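Local coordinates for TetR family transcriptional regulator (Rhodococcus erythropolis, PDB 4ZA6), which probably represses transcription of the qsdA gene, which serves degradation of N-acyl-homoserine-lactone quorum-sensing signals, as a DNA-binding regulator of the TetR family, at residues 16-21 / 92-97; 65-70 / 79-84; 84-89 / 168-173; 148-153 / 175-180. All blocks are in the same frame, centred on the assembly; numbering follows the deposited sequence.

In the fold
Three contacts belong to the helical bundle of the regulatory domain, while contact 1, at the surface, ties the end of the N-terminal helix 4-19 to the start of helix 93-101 with a tyrosine, glutamates and waters. Contacts 2 and 3 share helix 74-90, their segments overlapping at Arg84, which works only in contact 2; Ala66 packs on Val85 where they meet. Contacts 3 and 4 share helix 170-181, and Phe82 and Leu79 lean on Ile177, joining contacts 2 and 4. Contact 3 is the most buried, with charges at its margin; contact 2 mixes small apolar residues with an arginine; contact 4 is met by aliphatic side chains alone. Contacts 1 and 4 lie on opposite sides of the chain's centre.

Contact 1: 16-21 / 92-97; sequences SMYLAE and STELRA
Helix 4-19 ends at this contact in a Schellman motif, Glu21 taking a positive phi of 64°, and Glu21 CA lies 5.5 Å from Glu94 CA in the first turn of helix 93-101. That second helix begins at Ser92, the N-cap, whose OG, anti to its own backbone N, accepts from Leu95 N in a nearly straight bond of 3.1 Å. Tyr18, its ring anti to the backbone N, reaches across to lie on the side chain of Glu94: Glu94 CB sits over the ring face, 4.2 Å from the Tyr18 ring centroid, in a CH-pi contact. Glu94 holds CG in the crowded position between N and C and bends at chi2 (-89°), so its carboxylate plane stands 87° from the ring. In TetR-family regulators the first helix belongs to the DNA-binding domain, so this is a seam between that domain and the regulatory one. A water donates to both Tyr18 O (2.6 Å) and Glu94 O (2.7 Å), stitching the two backbones together. An aromatic residue suits this half-open site, since its ring also rests on Val54 and Leu55 of helix 47-69; Tyr18 OH bonds to a methylpentanediol that probably comes from the crystallisation liquor. The extended Glu21 runs over Ala97 CB, and a second water joins Glu21 OE2 to Thr93 OG1 and Glu94 OE1, bridging two carboxylates that would otherwise probably repel.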
loop_
_atom_site.group_PDB
_atom_site.type_symbol
_atom_site.label_atom_id
_atom_site.label_comp_id
_atom_site.label_asym_id
_atom_site.label_seq_id
_atom_site.Cartn_x
_atom_site.Cartn_y
_atom_site.Cartn_z
ATOM N N SER A 16 11.064 7.707 -9.636
ATOM C CA SER A 16 10.857 8.242 -10.993
ATOM C C SER A 16 10.881 7.129 -12.056
ATOM O O SER A 16 10.142 7.197 -13.030
ATOM C CB SER A 16 11.839 9.372 -11.324
ATOM O OG SER A 16 13.040 8.942 -11.950
ATOM N N MET A 17 11.717 6.100 -11.850
ATOM C CA MET A 17 11.807 4.945 -12.733
ATOM C C MET A 17 10.495 4.158 -12.674
ATOM O O MET A 17 9.986 3.775 -13.719
ATOM C CB MET A 17 12.993 4.052 -12.340
ATOM C CG MET A 17 14.340 4.672 -12.648
ATOM S SD MET A 17 15.715 3.787 -11.855
ATOM C CE MET A 17 16.021 2.538 -13.068
ATOM N N TYR A 18 9.923 3.972 -11.462
ATOM C CA TYR A 18 8.640 3.278 -11.259
ATOM C C TYR A 18 7.518 4.045 -11.974
ATOM O O TYR A 18 6.815 3.460 -12.792
ATOM C CB TYR A 18 8.328 3.077 -9.760
ATOM C CG TYR A 18 6.907 2.614 -9.462
ATOM C CD1 TYR A 18 6.456 1.365 -9.878
ATOM C CD2 TYR A 18 6.031 3.416 -8.735
ATOM C CE1 TYR A 18 5.149 0.944 -9.626
ATOM C CE2 TYR A 18 4.722 3.013 -8.481
ATOM C CZ TYR A 18 4.285 1.772 -8.924
ATOM O OH TYR A 18 3.003 1.366 -8.653
ATOM N N LEU A 19 7.445 5.370 -11.745
ATOM C CA LEU A 19 6.476 6.270 -12.359
ATOM C C LEU A 19 6.611 6.363 -13.870
ATOM O O LEU A 19 5.614 6.603 -14.553
ATOM C CB LEU A 19 6.598 7.651 -11.739
ATOM C CG LEU A 19 5.358 8.500 -11.824
ATOM C CD1 LEU A 19 4.224 7.939 -10.943
ATOM C CD2 LEU A 19 5.666 9.933 -11.492
ATOM N N ALA A 20 7.837 6.181 -14.390
ATOM C CA ALA A 20 8.102 6.217 -15.831
ATOM C C ALA A 20 7.913 4.838 -16.498
ATOM O O ALA A 20 8.076 4.715 -17.709
ATOM C CB ALA A 20 9.502 6.764 -16.096
ATOM N N GLU A 21 7.514 3.828 -15.704
ATOM C CA GLU A 21 7.267 2.433 -16.083
ATOM C C GLU A 21 8.523 1.726 -16.561
ATOM O O GLU A 21 8.482 0.865 -17.438
ATOM C CB GLU A 21 6.088 2.278 -17.059
ATOM C CG GLU A 21 4.803 2.932 -16.594
ATOM C CD GLU A 21 3.616 2.765 -17.520
ATOM O OE1 GLU A 21 3.673 1.918 -18.442
ATOM O OE2 GLU A 21 2.617 3.491 -17.316
ATOM N N SER A 92 -4.096 2.145 -11.329
ATOM C CA SER A 92 -2.711 2.612 -11.495
ATOM C C SER A 92 -2.037 2.006 -12.706
ATOM O O SER A 92 -1.836 0.799 -12.735
ATOM C CB SER A 92 -1.886 2.291 -10.258
ATOM O OG SER A 92 -0.541 2.710 -10.417
ATOM N N THR A 93 -1.639 2.848 -13.677
ATOM C CA THR A 93 -0.933 2.404 -14.893
ATOM C C THR A 93 0.509 1.958 -14.565
ATOM O O THR A 93 0.961 0.927 -15.077
ATOM C CB THR A 93 -1.002 3.473 -15.976
ATOM O OG1 THR A 93 -0.847 4.744 -15.356
ATOM C CG2 THR A 93 -2.301 3.430 -16.727
ATOM N N GLU A 94 1.202 2.701 -13.669
ATOM C CA GLU A 94 2.552 2.370 -13.196
ATOM C C GLU A 94 2.598 1.015 -12.467
ATOM O O GLU A 94 3.486 0.200 -12.730
ATOM C CB GLU A 94 3.193 3.511 -12.377
ATOM C CG GLU A 94 2.424 3.983 -11.152
ATOM C CD GLU A 94 1.397 5.087 -11.356
ATOM O OE1 GLU A 94 1.203 5.529 -12.514
ATOM O OE2 GLU A 94 0.778 5.507 -10.348
ATOM N N LEU A 95 1.608 0.749 -11.592
ATOM C CA LEU A 95 1.532 -0.549 -10.918
ATOM C C LEU A 95 1.288 -1.646 -11.945
ATOM O O LEU A 95 1.992 -2.655 -11.932
ATOM C CB LEU A 95 0.444 -0.595 -9.830
ATOM C CG LEU A 95 0.370 -1.941 -9.094
ATOM C CD1 LEU A 95 1.672 -2.229 -8.345
ATOM C CD2 LEU A 95 -0.814 -2.001 -8.181
ATOM N N ARG A 96 0.323 -1.420 -12.853
ATOM C CA ARG A 96 -0.055 -2.347 -13.924
ATOM C C ARG A 96 1.145 -2.796 -14.753
ATOM O O ARG A 96 1.273 -3.986 -15.024
ATOM C CB ARG A 96 -1.151 -1.727 -14.817
ATOM C CG ARG A 96 -2.079 -2.751 -15.462
ATOM C CD ARG A 96 -3.422 -2.148 -15.831
ATOM N NE ARG A 96 -4.339 -2.086 -14.688
ATOM C CZ ARG A 96 -5.205 -3.043 -14.358
ATOM N NH1 ARG A 96 -5.281 -4.156 -15.076
ATOM N NH2 ARG A 96 -5.999 -2.893 -13.302
ATOM N N ALA A 97 2.033 -1.849 -15.129
ATOM C CA ALA A 97 3.252 -2.122 -15.892
ATOM C C ALA A 97 4.212 -2.976 -15.070
ATOM O O ALA A 97 4.817 -3.896 -15.609
ATOM C CB ALA A 97 3.931 -0.808 -16.295
HETATM O O HOH W 1 6.003 1.079 -13.296
HETATM O O HOH W 2 1.766 5.482 -15.729
#

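Contact 2: 65-70 / 79-84; sequences KAMSQA and LDVFGR
Val81 fills the tight half of this contact, where small residues let helices 47-69 and 74-90 approach to 8.6 Å between their local axes. Its CG2 presses on Ala70 CB at 3.5 Å, closer than usual for two carbons, and its CG1 meets Met67 CG and Ala66 CB. Ala66 CB touches Val81 O at 3.7 Å, and this small methyl lets the two backbones come close. The two helices are successive, joined by a short turn and running at 137° to each other; in TetR-family proteins such a hairpin connects the long helix leading out of the DNA-binding domain to the regulatory bundle. Toward solvent the fit is looser and polar. Arg84 stretches from CG to NE along the end of helix 47-69, with Gln69 O 3.3 Å above one face of its guanidinium, and Gln69 CB 3.6 Å from Arg84 NH1. Arg84 NE makes only a weak salt bridge to Asp80 OD1 (3.4 Å), one turn back, while Asp80 OD2 accepts from Ser71 N and lies 3.2 Å from Ala70 CA. An alanine in place of Arg84 removes the guanidinium, which would probably leave the Gln69 carbonyl less covered and the Asp80 carboxylate less balanced.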
loop_
_atom_site.group_PDB
_atom_site.type_symbol
_atom_site.label_atom_id
_atom_site.label_comp_id
_atom_site.label_asym_id
_atom_site.label_seq_id
_atom_site.Cartn_x
_atom_site.Cartn_y
_atom_site.Cartn_z
ATOM N N LYS A 65 -4.369 10.856 0.551
ATOM C CA LYS A 65 -5.288 11.502 -0.384
ATOM C C LYS A 65 -6.694 10.983 -0.096
ATOM O O LYS A 65 -7.602 11.776 0.116
ATOM C CB LYS A 65 -4.867 11.219 -1.842
ATOM C CG LYS A 65 -5.686 11.995 -2.876
ATOM C CD LYS A 65 -5.308 11.630 -4.296
ATOM C CE LYS A 65 -6.175 12.337 -5.313
ATOM N NZ LYS A 65 -5.800 11.983 -6.709
ATOM N N ALA A 66 -6.855 9.665 0.025
ATOM C CA ALA A 66 -8.164 9.083 0.317
ATOM C C ALA A 66 -8.735 9.562 1.650
ATOM O O ALA A 66 -9.930 9.793 1.718
ATOM C CB ALA A 66 -8.098 7.565 0.279
ATOM N N MET A 67 -7.890 9.734 2.686
ATOM C CA MET A 67 -8.304 10.216 4.014
ATOM C C MET A 67 -8.833 11.635 3.978
ATOM O O MET A 67 -9.737 11.958 4.745
ATOM C CB MET A 67 -7.145 10.144 5.017
ATOM C CG MET A 67 -6.845 8.750 5.531
ATOM S SD MET A 67 -5.162 8.629 6.231
ATOM C CE MET A 67 -5.380 9.537 7.762
ATOM N N SER A 68 -8.246 12.501 3.137
ATOM C CA SER A 68 -8.684 13.897 3.030
ATOM C C SER A 68 -9.958 14.015 2.172
ATOM O O SER A 68 -10.743 14.936 2.380
ATOM C CB SER A 68 -7.558 14.777 2.479
ATOM O OG SER A 68 -7.231 14.456 1.136
ATOM N N GLN A 69 -10.172 13.066 1.228
ATOM C CA GLN A 69 -11.326 13.084 0.314
ATOM C C GLN A 69 -12.528 12.248 0.770
ATOM O O GLN A 69 -13.647 12.496 0.315
ATOM C CB GLN A 69 -10.889 12.726 -1.120
ATOM C CG GLN A 69 -10.043 13.847 -1.756
ATOM C CD GLN A 69 -9.480 13.573 -3.129
ATOM O OE1 GLN A 69 -9.112 14.497 -3.865
ATOM N NE2 GLN A 69 -9.331 12.309 -3.485
ATOM N N ALA A 70 -12.318 11.299 1.689
ATOM C CA ALA A 70 -13.411 10.450 2.194
ATOM C C ALA A 70 -14.472 11.207 2.986
ATOM O O ALA A 70 -14.154 12.170 3.683
ATOM C CB ALA A 70 -12.865 9.298 3.016
ATOM N N LEU A 79 -14.785 2.721 5.567
ATOM C CA LEU A 79 -15.177 2.027 4.354
ATOM C C LEU A 79 -14.908 2.878 3.120
ATOM O O LEU A 79 -14.381 2.367 2.133
ATOM C CB LEU A 79 -16.633 1.545 4.405
ATOM C CG LEU A 79 -16.883 0.267 5.216
ATOM C CD1 LEU A 79 -18.402 0.025 5.388
ATOM C CD2 LEU A 79 -16.316 -0.956 4.524
ATOM N N ASP A 80 -15.203 4.164 3.194
ATOM C CA ASP A 80 -14.951 5.073 2.082
ATOM C C ASP A 80 -13.455 5.209 1.762
ATOM O O ASP A 80 -13.082 5.192 0.589
ATOM C CB ASP A 80 -15.569 6.445 2.356
ATOM C CG ASP A 80 -15.644 7.333 1.133
ATOM O OD1 ASP A 80 -15.641 6.796 -0.001
ATOM O OD2 ASP A 80 -15.795 8.537 1.302
ATOM N N VAL A 81 -12.607 5.369 2.789
ATOM C CA VAL A 81 -11.140 5.497 2.598
ATOM C C VAL A 81 -10.623 4.244 1.869
ATOM O O VAL A 81 -9.932 4.380 0.862
ATOM C CB VAL A 81 -10.394 5.700 3.945
ATOM C CG1 VAL A 81 -8.888 5.490 3.796
ATOM C CG2 VAL A 81 -10.694 7.078 4.540
ATOM N N PHE A 82 -10.996 3.037 2.353
ATOM C CA PHE A 82 -10.543 1.759 1.765
ATOM C C PHE A 82 -11.000 1.539 0.357
ATOM O O PHE A 82 -10.218 1.043 -0.448
ATOM C CB PHE A 82 -10.899 0.553 2.655
ATOM C CG PHE A 82 -9.804 0.288 3.653
ATOM C CD1 PHE A 82 -8.757 -0.577 3.346
ATOM C CD2 PHE A 82 -9.783 0.947 4.875
ATOM C CE1 PHE A 82 -7.716 -0.786 4.246
ATOM C CE2 PHE A 82 -8.724 0.757 5.766
ATOM C CZ PHE A 82 -7.704 -0.114 5.445
ATOM N N GLY A 83 -12.255 1.887 0.071
ATOM C CA GLY A 83 -12.807 1.787 -1.272
ATOM C C GLY A 83 -12.025 2.669 -2.230
ATOM O O GLY A 83 -11.627 2.217 -3.306
ATOM N N ARG A 84 -11.752 3.930 -1.811
ATOM C CA ARG A 84 -10.981 4.920 -2.572
ATOM C C ARG A 84 -9.560 4.438 -2.843
ATOM O O ARG A 84 -9.099 4.521 -3.995
ATOM C CB ARG A 84 -10.941 6.262 -1.836
ATOM C CG ARG A 84 -12.204 7.084 -1.996
ATOM C CD ARG A 84 -12.163 8.337 -1.144
ATOM N NE ARG A 84 -13.432 9.056 -1.234
ATOM C CZ ARG A 84 -13.700 9.977 -2.149
ATOM N NH1 ARG A 84 -12.788 10.303 -3.058
ATOM N NH2 ARG A 84 -14.881 10.576 -2.166
#

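Contact 3: 84-89 / 168-173; sequences RVMRSV and AEIETA
Met86 and Ile170 lie alongside one another, their chains running opposite ways, where helix 74-90 meets the first turn of helix 170-181, inside the all-helical regulatory domain characteristic of the TetR family. Met86 places CG anti to its carbonyl carbon and then bends at chi3 (-82°), which turns its thioether back over the second helix. Met86 CE thereby comes to rest 3.9 Å from Ile170 CG2, and Met86 SD lies 3.7 Å from Ala173 CB. A flexible, unbranched methionine suits this buried place because it can follow the groove between a branched neighbour and a small one; Leu158 and His157 of helix 143-158 pack against Met86 and Ala173 respectively. Ile170 serves both sides of the contact with its two branches. CG2, anti to the backbone N, faces Met86, while Ile170 CD1, at the end of the other branch, meets the aliphatic part of Arg87 at CG, 3.8 Å away, crossing that chain obliquely. Arg87 also bends at chi3, so that its charged end turns toward the outside of the contact, with Ile170 CG2 over one face of the guanidinium. Glu171 bends at chi2 to approach from the edge of that group, its carboxylate plane tilted 33° from the guanidinium. The stronger partner of Glu171 is Arg185, bound through OE2; Glu171 OE1 makes only a long salt bridge, 3.8 Å from Arg87 NH1.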
loop_
_atom_site.group_PDB
_atom_site.type_symbol
_atom_site.label_atom_id
_atom_site.label_comp_id
_atom_site.label_asym_id
_atom_site.label_seq_id
_atom_site.Cartn_x
_atom_site.Cartn_y
_atom_site.Cartn_z
ATOM N N ARG A 84 -11.752 3.930 -1.811
ATOM C CA ARG A 84 -10.981 4.920 -2.572
ATOM C C ARG A 84 -9.560 4.438 -2.843
ATOM O O ARG A 84 -9.099 4.521 -3.995
ATOM C CB ARG A 84 -10.941 6.262 -1.836
ATOM C CG ARG A 84 -12.204 7.084 -1.996
ATOM C CD ARG A 84 -12.163 8.337 -1.144
ATOM N NE ARG A 84 -13.432 9.056 -1.234
ATOM C CZ ARG A 84 -13.700 9.977 -2.149
ATOM N NH1 ARG A 84 -12.788 10.303 -3.058
ATOM N NH2 ARG A 84 -14.881 10.576 -2.166
ATOM N N VAL A 85 -8.852 3.970 -1.784
ATOM C CA VAL A 85 -7.482 3.469 -1.889
ATOM C C VAL A 85 -7.464 2.272 -2.878
ATOM O O VAL A 85 -6.684 2.276 -3.820
ATOM C CB VAL A 85 -6.889 3.084 -0.499
ATOM C CG1 VAL A 85 -5.579 2.301 -0.651
ATOM C CG2 VAL A 85 -6.655 4.315 0.360
ATOM N N MET A 86 -8.352 1.286 -2.690
ATOM C CA MET A 86 -8.375 0.098 -3.555
ATOM C C MET A 86 -8.647 0.390 -5.026
ATOM O O MET A 86 -7.989 -0.186 -5.894
ATOM C CB MET A 86 -9.312 -0.971 -3.010
ATOM C CG MET A 86 -8.801 -1.573 -1.737
ATOM S SD MET A 86 -9.741 -3.030 -1.259
ATOM C CE MET A 86 -11.163 -2.268 -0.435
ATOM N N ARG A 87 -9.590 1.296 -5.305
ATOM C CA ARG A 87 -9.917 1.680 -6.672
ATOM C C ARG A 87 -8.812 2.506 -7.301
ATOM O O ARG A 87 -8.585 2.379 -8.501
ATOM C CB ARG A 87 -11.284 2.369 -6.743
ATOM C CG ARG A 87 -12.409 1.383 -6.497
ATOM C CD ARG A 87 -13.790 1.978 -6.692
ATOM N NE ARG A 87 -14.347 2.399 -5.411
ATOM C CZ ARG A 87 -15.262 1.724 -4.720
ATOM N NH1 ARG A 87 -15.791 0.613 -5.210
ATOM N NH2 ARG A 87 -15.681 2.179 -3.551
ATOM N N SER A 88 -8.068 3.298 -6.481
ATOM C CA SER A 88 -6.936 4.093 -6.972
ATOM C C SER A 88 -5.781 3.158 -7.364
ATOM O O SER A 88 -5.163 3.333 -8.408
ATOM C CB SER A 88 -6.482 5.099 -5.919
ATOM O OG SER A 88 -5.372 5.832 -6.406
ATOM N N VAL A 89 -5.536 2.147 -6.552
ATOM C CA VAL A 89 -4.511 1.130 -6.807
ATOM C C VAL A 89 -4.890 0.313 -8.065
ATOM O O VAL A 89 -4.044 0.113 -8.929
ATOM C CB VAL A 89 -4.287 0.234 -5.579
ATOM C CG1 VAL A 89 -3.402 -0.977 -5.920
ATOM C CG2 VAL A 89 -3.686 1.032 -4.430
ATOM N N ALA A 168 -9.907 -7.635 -9.472
ATOM C CA ALA A 168 -9.671 -7.124 -8.125
ATOM C C ALA A 168 -11.007 -7.276 -7.418
ATOM O O ALA A 168 -12.026 -6.832 -7.955
ATOM C CB ALA A 168 -9.274 -5.653 -8.179
ATOM N N GLU A 169 -11.023 -7.967 -6.271
ATOM C CA GLU A 169 -12.264 -8.218 -5.528
ATOM C C GLU A 169 -12.512 -7.143 -4.464
ATOM O O GLU A 169 -12.471 -7.424 -3.261
ATOM C CB GLU A 169 -12.252 -9.629 -4.937
ATOM C CG GLU A 169 -12.096 -10.698 -6.006
ATOM C CD GLU A 169 -11.731 -12.080 -5.505
ATOM O OE1 GLU A 169 -11.725 -13.016 -6.333
ATOM O OE2 GLU A 169 -11.333 -12.216 -4.327
ATOM N N ILE A 170 -12.765 -5.907 -4.919
ATOM C CA ILE A 170 -12.960 -4.748 -4.035
ATOM C C ILE A 170 -14.162 -4.863 -3.095
ATOM O O ILE A 170 -14.008 -4.635 -1.896
ATOM C CB ILE A 170 -12.827 -3.389 -4.789
ATOM C CG1 ILE A 170 -11.440 -3.301 -5.480
ATOM C CG2 ILE A 170 -13.067 -2.171 -3.847
ATOM C CD1 ILE A 170 -11.265 -2.198 -6.490
ATOM N N GLU A 171 -15.339 -5.258 -3.627
ATOM C CA GLU A 171 -16.551 -5.414 -2.820
ATOM C C GLU A 171 -16.420 -6.453 -1.748
ATOM O O GLU A 171 -16.908 -6.244 -0.647
ATOM C CB GLU A 171 -17.808 -5.649 -3.679
ATOM C CG GLU A 171 -18.229 -4.400 -4.443
ATOM C CD GLU A 171 -18.522 -3.136 -3.646
ATOM O OE1 GLU A 171 -18.293 -2.041 -4.201
ATOM O OE2 GLU A 171 -18.972 -3.223 -2.482
ATOM N N THR A 172 -15.760 -7.572 -2.056
ATOM C CA THR A 172 -15.514 -8.630 -1.069
ATOM C C THR A 172 -14.570 -8.109 0.005
ATOM O O THR A 172 -14.792 -8.389 1.171
ATOM C CB THR A 172 -15.000 -9.914 -1.750
ATOM O OG1 THR A 172 -15.996 -10.382 -2.657
ATOM C CG2 THR A 172 -14.699 -11.010 -0.764
ATOM N N ALA A 173 -13.564 -7.319 -0.365
ATOM C CA ALA A 173 -12.633 -6.771 0.636
ATOM C C ALA A 173 -13.387 -5.802 1.560
ATOM O O ALA A 173 -13.187 -5.847 2.772
ATOM C CB ALA A 173 -11.458 -6.068 -0.040
#

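Contact 4: 148-153 / 175-180; sequences EALVRI and DLIALL
Leu176 O is held by a single hydrogen bond, from Leu180 N at 2.9 Å within its own helix, and Ile153 CD1 lies 3.7 Å from it across the contact. The surroundings are apolar: helices 143-158 and 170-181 run almost antiparallel, at 155°, with local axes 9.8 Å apart. In many TetR-family regulators the last two helices build the four-helix dimer interface, and this pair probably corresponds to them, though the assembly here is a single chain. Leu150, CG anti to its carbonyl carbon, lies nearly perpendicular to Ile177 and drives CD2 between two residues one turn apart, 3.8 Å from Ile177 CG2 and 3.6 Å from Leu180 CD2. Leu150 also touches Thr124 of helix 115-133, and Ile177 is backed by Leu79 and Phe82 of helix 74-90. Replacing Leu150 by an alanine would probably loosen the seating of Ile177 and Leu180, since both lean on the CD2 methyl. Ala149, being small, simply leaves room for Leu180 CD2. Ile153 holds CG1 in the crowded position (chi1 59°), which aims its terminal methyl between Leu176 and Leu180. That methyl, Ile153 CD1, lies 3.8 Å from Leu176 CB and a tight 3.5 Å from Leu180 CD1.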
loop_
_atom_site.group_PDB
_atom_site.type_symbol
_atom_site.label_atom_id
_atom_site.label_comp_id
_atom_site.label_asym_id
_atom_site.label_seq_id
_atom_site.Cartn_x
_atom_site.Cartn_y
_atom_site.Cartn_z
ATOM N N GLU A 148 -3.597 -4.059 11.129
ATOM C CA GLU A 148 -2.869 -5.178 10.530
ATOM C C GLU A 148 -3.859 -6.220 9.958
ATOM O O GLU A 148 -3.663 -6.695 8.839
ATOM C CB GLU A 148 -1.907 -5.804 11.574
ATOM C CG GLU A 148 -1.195 -7.068 11.120
ATOM C CD GLU A 148 -0.161 -6.965 10.015
ATOM O OE1 GLU A 148 0.219 -5.835 9.634
ATOM O OE2 GLU A 148 0.292 -8.032 9.548
ATOM N N ALA A 149 -4.947 -6.520 10.704
ATOM C CA ALA A 149 -5.972 -7.486 10.286
ATOM C C ALA A 149 -6.708 -7.027 9.019
ATOM O O ALA A 149 -6.901 -7.832 8.115
ATOM C CB ALA A 149 -6.962 -7.724 11.410
ATOM N N LEU A 150 -7.086 -5.738 8.953
ATOM C CA LEU A 150 -7.772 -5.153 7.796
ATOM C C LEU A 150 -6.896 -5.279 6.543
ATOM O O LEU A 150 -7.381 -5.735 5.521
ATOM C CB LEU A 150 -8.144 -3.661 8.033
ATOM C CG LEU A 150 -9.372 -3.325 8.927
ATOM C CD1 LEU A 150 -9.712 -1.849 8.851
ATOM C CD2 LEU A 150 -10.625 -4.091 8.494
ATOM N N VAL A 151 -5.598 -4.937 6.650
ATOM C CA VAL A 151 -4.644 -5.007 5.539
ATOM C C VAL A 151 -4.496 -6.456 5.061
ATOM O O VAL A 151 -4.591 -6.715 3.851
ATOM C CB VAL A 151 -3.275 -4.390 5.961
ATOM C CG1 VAL A 151 -2.159 -4.693 4.944
ATOM C CG2 VAL A 151 -3.418 -2.892 6.174
ATOM N N ARG A 152 -4.247 -7.384 5.998
ATOM C CA ARG A 152 -4.059 -8.813 5.677
ATOM C C ARG A 152 -5.263 -9.448 4.982
ATOM O O ARG A 152 -5.066 -10.303 4.126
ATOM C CB ARG A 152 -3.728 -9.627 6.936
ATOM C CG ARG A 152 -2.368 -9.309 7.583
ATOM C CD ARG A 152 -1.189 -9.847 6.812
ATOM N NE ARG A 152 -1.172 -11.313 6.824
ATOM C CZ ARG A 152 -0.338 -12.044 6.093
ATOM N NH1 ARG A 152 0.517 -11.456 5.269
ATOM N NH2 ARG A 152 -0.370 -13.368 6.162
ATOM N N ILE A 153 -6.508 -9.079 5.395
ATOM C CA ILE A 153 -7.746 -9.649 4.832
ATOM C C ILE A 153 -8.091 -9.072 3.500
ATOM O O ILE A 153 -8.731 -9.760 2.717
ATOM C CB ILE A 153 -9.009 -9.629 5.752
ATOM C CG1 ILE A 153 -9.433 -8.222 6.211
ATOM C CG2 ILE A 153 -8.957 -10.669 6.820
ATOM C CD1 ILE A 153 -10.515 -8.147 7.146
ATOM N N ASP A 175 -16.607 -5.952 2.320
ATOM C CA ASP A 175 -17.494 -6.781 3.141
ATOM C C ASP A 175 -16.728 -7.286 4.359
ATOM O O ASP A 175 -17.274 -7.301 5.465
ATOM C CB ASP A 175 -18.030 -7.963 2.323
ATOM C CG ASP A 175 -19.061 -7.626 1.266
ATOM O OD1 ASP A 175 -19.787 -6.637 1.448
ATOM O OD2 ASP A 175 -19.185 -8.405 0.287
ATOM N N LEU A 176 -15.449 -7.660 4.156
ATOM C CA LEU A 176 -14.541 -8.133 5.221
ATOM C C LEU A 176 -14.183 -7.014 6.211
ATOM O O LEU A 176 -14.141 -7.266 7.416
ATOM C CB LEU A 176 -13.281 -8.757 4.623
ATOM C CG LEU A 176 -13.466 -10.163 4.026
ATOM C CD1 LEU A 176 -12.296 -10.517 3.125
ATOM C CD2 LEU A 176 -13.611 -11.238 5.129
ATOM N N ILE A 177 -13.970 -5.778 5.711
ATOM C CA ILE A 177 -13.714 -4.598 6.560
ATOM C C ILE A 177 -14.940 -4.340 7.431
ATOM O O ILE A 177 -14.793 -4.183 8.648
ATOM C CB ILE A 177 -13.319 -3.354 5.739
ATOM C CG1 ILE A 177 -12.017 -3.592 4.987
ATOM C CG2 ILE A 177 -13.226 -2.101 6.629
ATOM C CD1 ILE A 177 -11.859 -2.684 3.787
ATOM N N ALA A 178 -16.148 -4.314 6.808
ATOM C CA ALA A 178 -17.430 -4.126 7.512
ATOM C C ALA A 178 -17.570 -5.158 8.642
ATOM O O ALA A 178 -17.773 -4.778 9.785
ATOM C CB ALA A 178 -18.589 -4.285 6.544
ATOM N N LEU A 179 -17.386 -6.458 8.319
ATOM C CA LEU A 179 -17.441 -7.570 9.276
ATOM C C LEU A 179 -16.440 -7.392 10.395
ATOM O O LEU A 179 -16.789 -7.595 11.546
ATOM C CB LEU A 179 -17.191 -8.897 8.539
ATOM C CG LEU A 179 -17.143 -10.168 9.368
ATOM C CD1 LEU A 179 -18.555 -10.593 9.846
ATOM C CD2 LEU A 179 -16.473 -11.278 8.584
ATOM N N LEU A 180 -15.208 -6.970 10.079
ATOM C CA LEU A 180 -14.204 -6.719 11.105
ATOM C C LEU A 180 -14.607 -5.544 12.023
ATOM O O LEU A 180 -14.328 -5.581 13.215
ATOM C CB LEU A 180 -12.836 -6.445 10.473
ATOM C CG LEU A 180 -11.687 -7.089 11.225
ATOM C CD1 LEU A 180 -11.247 -8.361 10.560
ATOM C CD2 LEU A 180 -10.524 -6.122 11.409
#